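Local coordinates for protein geranyltranstransferase (Enterococcus faecalis, PDB 3P8L) that probably catalyses the condensation of isopentenyl diphosphate with geranyl diphosphate to give farnesyl diphosphate and diphosphate, using magnesium, at residues T11-Q16 / E289-N294; K51-L56 / L220-R225. All coordinates share one frame; numbering follows the deposited sequence. Where two conformers were deposited one is given.

Interaction 1. Residues T11-Q16 / E289-N294; sequences TNFSQQ and EEHLAN
F13 and H291 form a small, buried, oblique aromatic pair that ties the N-terminal helix 13-31 to the C-terminal helix 289-298 at the periphery of the all-helical isoprenoid synthase fold. The ring centroids lie 5.2 Å apart with the planes at 56°, and the side chains cross at about a right angle. With CG anti to its backbone N (chi1 177°), F13 reaches from the first turn of its helix toward the other one, and ND1 of H291 lies over one face of its phenyl ring. A phenylalanine suits this place because its broad hydrocarbon side chain also packs on T60 and A63 of helix 53-64 and on M69 beyond it. H291 combines two roles: its ring meets F13 and its side chain also touches T60, while NE2 donates a hydrogen bond to the carbonyl oxygen of H8, evidently part of the expression tag, which gives the buried polar edge a partner in this construct. The closest approach across the pair is F13 CD1 to H291 CE1, 4.0 Å.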
loop_
_atom_site.group_PDB
_atom_site.type_symbol
_atom_site.label_atom_id
_atom_site.label_comp_id
_atom_site.label_asym_id
_atom_site.label_seq_id
_atom_site.Cartn_x
_atom_site.Cartn_y
_atom_site.Cartn_z
ATOM N N THR A 11 -33.659 -6.956 -5.688
ATOM C CA THR A 11 -33.865 -6.675 -7.103
ATOM C C THR A 11 -32.929 -5.571 -7.576
ATOM O O THR A 11 -33.044 -4.412 -7.162
ATOM C CB THR A 11 -35.327 -6.257 -7.386
ATOM O OG1 THR A 11 -36.221 -7.229 -6.827
ATOM C CG2 THR A 11 -35.582 -6.130 -8.871
ATOM N N ASN A 12 -31.995 -5.960 -8.440
ATOM C CA ASN A 12 -31.043 -5.048 -9.022
ATOM C C ASN A 12 -30.196 -4.311 -7.973
ATOM O O ASN A 12 -29.884 -3.127 -8.119
ATOM C CB ASN A 12 -31.729 -4.095 -10.014
ATOM C CG ASN A 12 -32.289 -4.822 -11.233
ATOM O OD1 ASN A 12 -33.499 -4.926 -11.402
ATOM N ND2 ASN A 12 -31.403 -5.341 -12.079
ATOM N N PHE A 13 -29.846 -5.041 -6.919
ATOM C CA PHE A 13 -29.087 -4.501 -5.817
ATOM C C PHE A 13 -27.696 -4.090 -6.289
ATOM O O PHE A 13 -27.247 -2.985 -5.993
ATOM C CB PHE A 13 -29.014 -5.506 -4.657
ATOM C CG PHE A 13 -28.168 -5.031 -3.497
ATOM C CD1 PHE A 13 -28.732 -4.263 -2.488
ATOM C CD2 PHE A 13 -26.796 -5.323 -3.428
ATOM C CE1 PHE A 13 -27.962 -3.812 -1.421
ATOM C CE2 PHE A 13 -26.023 -4.873 -2.345
ATOM C CZ PHE A 13 -26.600 -4.113 -1.358
ATOM N N SER A 14 -27.026 -4.966 -7.044
ATOM C CA SER A 14 -25.668 -4.667 -7.486
ATOM C C SER A 14 -25.620 -3.484 -8.459
ATOM O O SER A 14 -24.732 -2.652 -8.363
ATOM C CB SER A 14 -24.958 -5.903 -8.078
ATOM O OG SER A 14 -25.485 -6.244 -9.319
ATOM N N GLN A 15 -26.591 -3.374 -9.359
ATOM C CA GLN A 15 -26.586 -2.243 -10.296
ATOM C C GLN A 15 -27.013 -0.909 -9.671
ATOM O O GLN A 15 -26.736 0.155 -10.211
ATOM C CB GLN A 15 -27.244 -2.550 -11.666
ATOM C CG GLN A 15 -28.370 -3.533 -11.736
ATOM C CD GLN A 15 -27.991 -4.994 -11.562
ATOM O OE1 GLN A 15 -28.378 -5.608 -10.580
ATOM N NE2 GLN A 15 -27.267 -5.556 -12.509
ATOM N N GLN A 16 -27.668 -0.978 -8.518
ATOM C CA GLN A 16 -27.979 0.224 -7.740
ATOM C C GLN A 16 -26.729 0.756 -7.034
ATOM O O GLN A 16 -26.490 1.965 -6.951
ATOM C CB GLN A 16 -29.092 -0.084 -6.722
ATOM C CG GLN A 16 -29.402 1.074 -5.774
ATOM C CD GLN A 16 -30.735 0.947 -5.057
ATOM O OE1 GLN A 16 -31.519 0.048 -5.339
ATOM N NE2 GLN A 16 -31.008 1.881 -4.148
ATOM N N GLU A 289 -31.188 -12.574 5.604
ATOM C CA GLU A 289 -30.298 -13.677 5.197
ATOM C C GLU A 289 -30.138 -13.872 3.688
ATOM O O GLU A 289 -29.081 -14.339 3.228
ATOM C CB GLU A 289 -30.755 -15.003 5.830
ATOM C CG GLU A 289 -32.272 -15.174 5.907
ATOM C CD GLU A 289 -32.684 -16.577 6.294
ATOM O OE1 GLU A 289 -32.646 -17.472 5.421
ATOM O OE2 GLU A 289 -33.059 -16.783 7.470
ATOM N N GLU A 290 -31.181 -13.517 2.931
ATOM C CA GLU A 290 -31.238 -13.768 1.476
ATOM C C GLU A 290 -30.136 -13.048 0.719
ATOM O O GLU A 290 -29.657 -13.560 -0.281
ATOM C CB GLU A 290 -32.588 -13.380 0.859
ATOM C CG GLU A 290 -33.784 -13.413 1.795
ATOM C CD GLU A 290 -34.044 -12.063 2.455
ATOM O OE1 GLU A 290 -34.122 -11.040 1.730
ATOM O OE2 GLU A 290 -34.171 -12.032 3.700
ATOM N N HIS A 291 -29.746 -11.866 1.188
ATOM C CA HIS A 291 -28.645 -11.129 0.575
ATOM C C HIS A 291 -27.376 -11.981 0.493
ATOM O O HIS A 291 -26.822 -12.169 -0.587
ATOM C CB HIS A 291 -28.395 -9.801 1.283
ATOM C CG HIS A 291 -29.363 -8.735 0.896
ATOM N ND1 HIS A 291 -29.369 -8.164 -0.358
ATOM C CD2 HIS A 291 -30.371 -8.148 1.585
ATOM C CE1 HIS A 291 -30.333 -7.262 -0.423
ATOM N NE2 HIS A 291 -30.949 -7.227 0.746
ATOM N N LEU A 292 -26.967 -12.538 1.624
ATOM C CA LEU A 292 -25.800 -13.398 1.637
ATOM C C LEU A 292 -26.064 -14.817 1.123
ATOM O O LEU A 292 -25.205 -15.379 0.439
ATOM C CB LEU A 292 -25.142 -13.389 3.018
ATOM C CG LEU A 292 -24.464 -12.072 3.419
ATOM C CD1 LEU A 292 -23.936 -12.146 4.848
ATOM C CD2 LEU A 292 -23.339 -11.735 2.464
ATOM N N ALA A 293 -27.250 -15.375 1.411
ATOM C CA ALA A 293 -27.643 -16.697 0.874
ATOM C C ALA A 293 -27.696 -16.769 -0.651
ATOM O O ALA A 293 -27.302 -17.789 -1.226
ATOM C CB ALA A 293 -28.972 -17.177 1.473
ATOM N N ASN A 294 -28.182 -15.705 -1.296
ATOM C CA ASN A 294 -28.250 -15.635 -2.761
ATOM C C ASN A 294 -26.861 -15.677 -3.410
ATOM O O ASN A 294 -26.676 -16.268 -4.469
ATOM C CB ASN A 294 -29.011 -14.379 -3.213
ATOM C CG ASN A 294 -28.901 -14.131 -4.703
ATOM O OD1 ASN A 294 -29.489 -14.850 -5.506
ATOM N ND2 ASN A 294 -28.138 -13.111 -5.078
#

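Interaction 2. Residues K51-L56 / L220-R225; sequences KRLRPL and LAFQIR
F222 lays its ring against L53 and K51, joining two signature sequences of the trans-prenyltransferase fold: the GGKRxRP stretch where helix 53-64 begins, and the FQ pair leading into the second aspartate-rich motif on helix 205-230. In relatives the first binds isopentenyl diphosphate and the second lies at the metal-dependent active site, so the contact probably borders the substrate pocket. At the start of 220-225, L220 and A221 turn to helix 259-283; A221 touches L266, Q269 and L270, its small methyl allowing close approach of that helix. F222 follows, and its first torsion (chi1 170°) swings the ring away from the backbone N and out to the other segment. One face takes the CD2 methyl of L53, 4.0 Å from the ring centroid and 18° off the normal: a CH-pi contact suited to a branched aliphatic side chain, somewhat displaced toward the rim. Q223 points elsewhere, its amide NE2 donating to T186 OG1 on helix 175-200. I224 is buried, and R225 uses its long guanidinium arm to reach the C-terminal end, where NH2 donates to the carbonyl oxygen of Q298. On the other segment, K51 is exposed, and its flexible chain bends at its outer torsions (chi3 -71°) to bring NZ beside the phenyl ring. It comes near the ring plane instead of over a face, K51 NZ lying 4.0 Å from F222 CE1.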
loop_
_atom_site.group_PDB
_atom_site.type_symbol
_atom_site.label_atom_id
_atom_site.label_comp_id
_atom_site.label_asym_id
_atom_site.label_seq_id
_atom_site.Cartn_x
_atom_site.Cartn_y
_atom_site.Cartn_z
ATOM N N LYS A 51 -16.115 -8.211 -12.264
ATOM C CA LYS A 51 -17.342 -8.589 -11.554
ATOM C C LYS A 51 -17.591 -7.751 -10.304
ATOM O O LYS A 51 -18.705 -7.748 -9.800
ATOM C CB LYS A 51 -17.340 -10.084 -11.192
ATOM C CG LYS A 51 -17.154 -11.023 -12.393
ATOM C CD LYS A 51 -17.654 -12.438 -12.103
ATOM C CE LYS A 51 -16.760 -13.204 -11.119
ATOM N NZ LYS A 51 -15.772 -14.094 -11.794
ATOM N N ARG A 52 -16.549 -7.065 -9.801
ATOM C CA ARG A 52 -16.627 -6.212 -8.599
ATOM C C ARG A 52 -17.108 -6.991 -7.385
ATOM O O ARG A 52 -17.845 -6.467 -6.529
ATOM C CB ARG A 52 -17.517 -4.976 -8.845
ATOM C CG ARG A 52 -17.107 -4.148 -10.063
ATOM C CD ARG A 52 -15.987 -3.210 -9.696
ATOM N NE ARG A 52 -15.700 -2.275 -10.771
ATOM C CZ ARG A 52 -14.511 -2.110 -11.338
ATOM N NH1 ARG A 52 -13.438 -2.794 -10.922
ATOM N NH2 ARG A 52 -14.393 -1.234 -12.315
ATOM N N LEU A 53 -16.704 -8.255 -7.341
ATOM C CA LEU A 53 -17.122 -9.199 -6.323
ATOM C C LEU A 53 -16.823 -8.722 -4.915
ATOM O O LEU A 53 -17.687 -8.814 -4.032
ATOM C CB LEU A 53 -16.486 -10.574 -6.563
ATOM C CG LEU A 53 -16.766 -11.660 -5.516
ATOM C CD1 LEU A 53 -18.265 -11.920 -5.404
ATOM C CD2 LEU A 53 -16.013 -12.952 -5.828
ATOM N N ARG A 54 -15.630 -8.180 -4.711
ATOM C CA ARG A 54 -15.208 -7.769 -3.374
ATOM C C ARG A 54 -15.996 -6.582 -2.758
ATOM O O ARG A 54 -16.505 -6.705 -1.633
ATOM C CB ARG A 54 -13.684 -7.604 -3.299
ATOM C CG ARG A 54 -12.943 -8.947 -3.433
ATOM C CD ARG A 54 -11.534 -8.822 -4.067
ATOM N NE ARG A 54 -11.023 -10.151 -4.383
ATOM C CZ ARG A 54 -11.347 -10.861 -5.462
ATOM N NH1 ARG A 54 -12.145 -10.360 -6.408
ATOM N NH2 ARG A 54 -10.840 -12.081 -5.613
ATOM N N PRO A 55 -16.097 -5.447 -3.479
ATOM C CA PRO A 55 -16.991 -4.382 -3.007
ATOM C C PRO A 55 -18.457 -4.824 -2.929
ATOM O O PRO A 55 -19.171 -4.384 -2.024
ATOM C CB PRO A 55 -16.817 -3.272 -4.061
ATOM C CG PRO A 55 -16.237 -3.917 -5.256
ATOM C CD PRO A 55 -15.376 -5.033 -4.704
ATOM N N LEU A 56 -18.890 -5.690 -3.847
ATOM C CA LEU A 56 -20.231 -6.262 -3.793
ATOM C C LEU A 56 -20.463 -7.006 -2.482
ATOM O O LEU A 56 -21.490 -6.800 -1.842
ATOM C CB LEU A 56 -20.569 -7.141 -5.014
ATOM C CG LEU A 56 -22.030 -7.622 -5.108
ATOM C CD1 LEU A 56 -22.973 -6.408 -5.062
ATOM C CD2 LEU A 56 -22.323 -8.497 -6.335
ATOM N N LEU A 220 -13.607 -20.209 -0.836
ATOM C CA LEU A 220 -13.173 -21.523 -1.294
ATOM C C LEU A 220 -14.156 -22.053 -2.329
ATOM O O LEU A 220 -13.748 -22.557 -3.378
ATOM C CB LEU A 220 -13.025 -22.489 -0.103
ATOM C CG LEU A 220 -12.124 -23.729 -0.252
ATOM C CD1 LEU A 220 -10.675 -23.367 -0.589
ATOM C CD2 LEU A 220 -12.164 -24.575 1.015
ATOM N N ALA A 221 -15.452 -21.910 -2.057
ATOM C CA ALA A 221 -16.489 -22.306 -3.024
ATOM C C ALA A 221 -16.325 -21.602 -4.386
ATOM O O ALA A 221 -16.540 -22.215 -5.422
ATOM C CB ALA A 221 -17.893 -22.077 -2.452
ATOM N N PHE A 222 -15.911 -20.334 -4.351
ATOM C CA PHE A 222 -15.670 -19.503 -5.538
ATOM C C PHE A 222 -14.569 -20.116 -6.397
ATOM O O PHE A 222 -14.729 -20.251 -7.612
ATOM C CB PHE A 222 -15.328 -18.058 -5.089
ATOM C CG PHE A 222 -14.813 -17.143 -6.185
ATOM C CD1 PHE A 222 -15.671 -16.638 -7.168
ATOM C CD2 PHE A 222 -13.473 -16.736 -6.193
ATOM C CE1 PHE A 222 -15.194 -15.771 -8.173
ATOM C CE2 PHE A 222 -12.983 -15.870 -7.187
ATOM C CZ PHE A 222 -13.848 -15.385 -8.180
ATOM N N GLN A 223 -13.477 -20.519 -5.751
ATOM C CA GLN A 223 -12.335 -21.117 -6.437
ATOM C C GLN A 223 -12.622 -22.514 -6.983
ATOM O O GLN A 223 -12.259 -22.816 -8.122
ATOM C CB GLN A 223 -11.118 -21.171 -5.523
ATOM C CG GLN A 223 -9.801 -21.197 -6.288
ATOM C CD GLN A 223 -9.187 -19.817 -6.422
ATOM O OE1 GLN A 223 -9.160 -19.238 -7.508
ATOM N NE2 GLN A 223 -8.699 -19.279 -5.308
ATOM N N ILE A 224 -13.263 -23.359 -6.173
ATOM C CA ILE A 224 -13.637 -24.708 -6.610
ATOM C C ILE A 224 -14.574 -24.654 -7.826
ATOM O O ILE A 224 -14.404 -25.422 -8.770
ATOM C CB ILE A 224 -14.256 -25.551 -5.455
ATOM C CG1 ILE A 224 -13.240 -25.737 -4.320
ATOM C CG2 ILE A 224 -14.716 -26.922 -5.962
ATOM C CD1 ILE A 224 -13.854 -26.132 -2.987
ATOM N N ARG A 225 -15.534 -23.727 -7.797
ATOM C CA ARG A 225 -16.448 -23.460 -8.920
ATOM C C ARG A 225 -15.717 -23.023 -10.198
ATOM O O ARG A 225 -16.042 -23.496 -11.291
ATOM C CB ARG A 225 -17.494 -22.423 -8.490
ATOM C CG ARG A 225 -18.121 -21.564 -9.582
ATOM C CD ARG A 225 -19.392 -22.191 -10.129
ATOM N NE ARG A 225 -20.493 -21.229 -10.176
ATOM C CZ ARG A 225 -20.661 -20.300 -11.117
ATOM N NH1 ARG A 225 -19.803 -20.179 -12.122
ATOM N NH2 ARG A 225 -21.703 -19.483 -11.050
#

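In the fold
Interaction 1 is buried yet peripheral, about 16 Å from the centre of the chain to the centre of the contact; interaction 2 is more central, about 7 Å away, yet is a surface contact, as suits residues bordering a probable substrate pocket. Both are small and rest on a phenylalanine ring, but 11-16/289-294 pairs it with an imidazole, whereas 51-56/220-225 sets a methyl over its face and a lysine nitrogen at its edge. Helix 53-64 links them: its first turn and the residues just before it make the first segment of interaction 2, while farther along it touches the side chains of interaction 1. The two also touch directly, S14 CB lying 3.6 Å from L56 CD1.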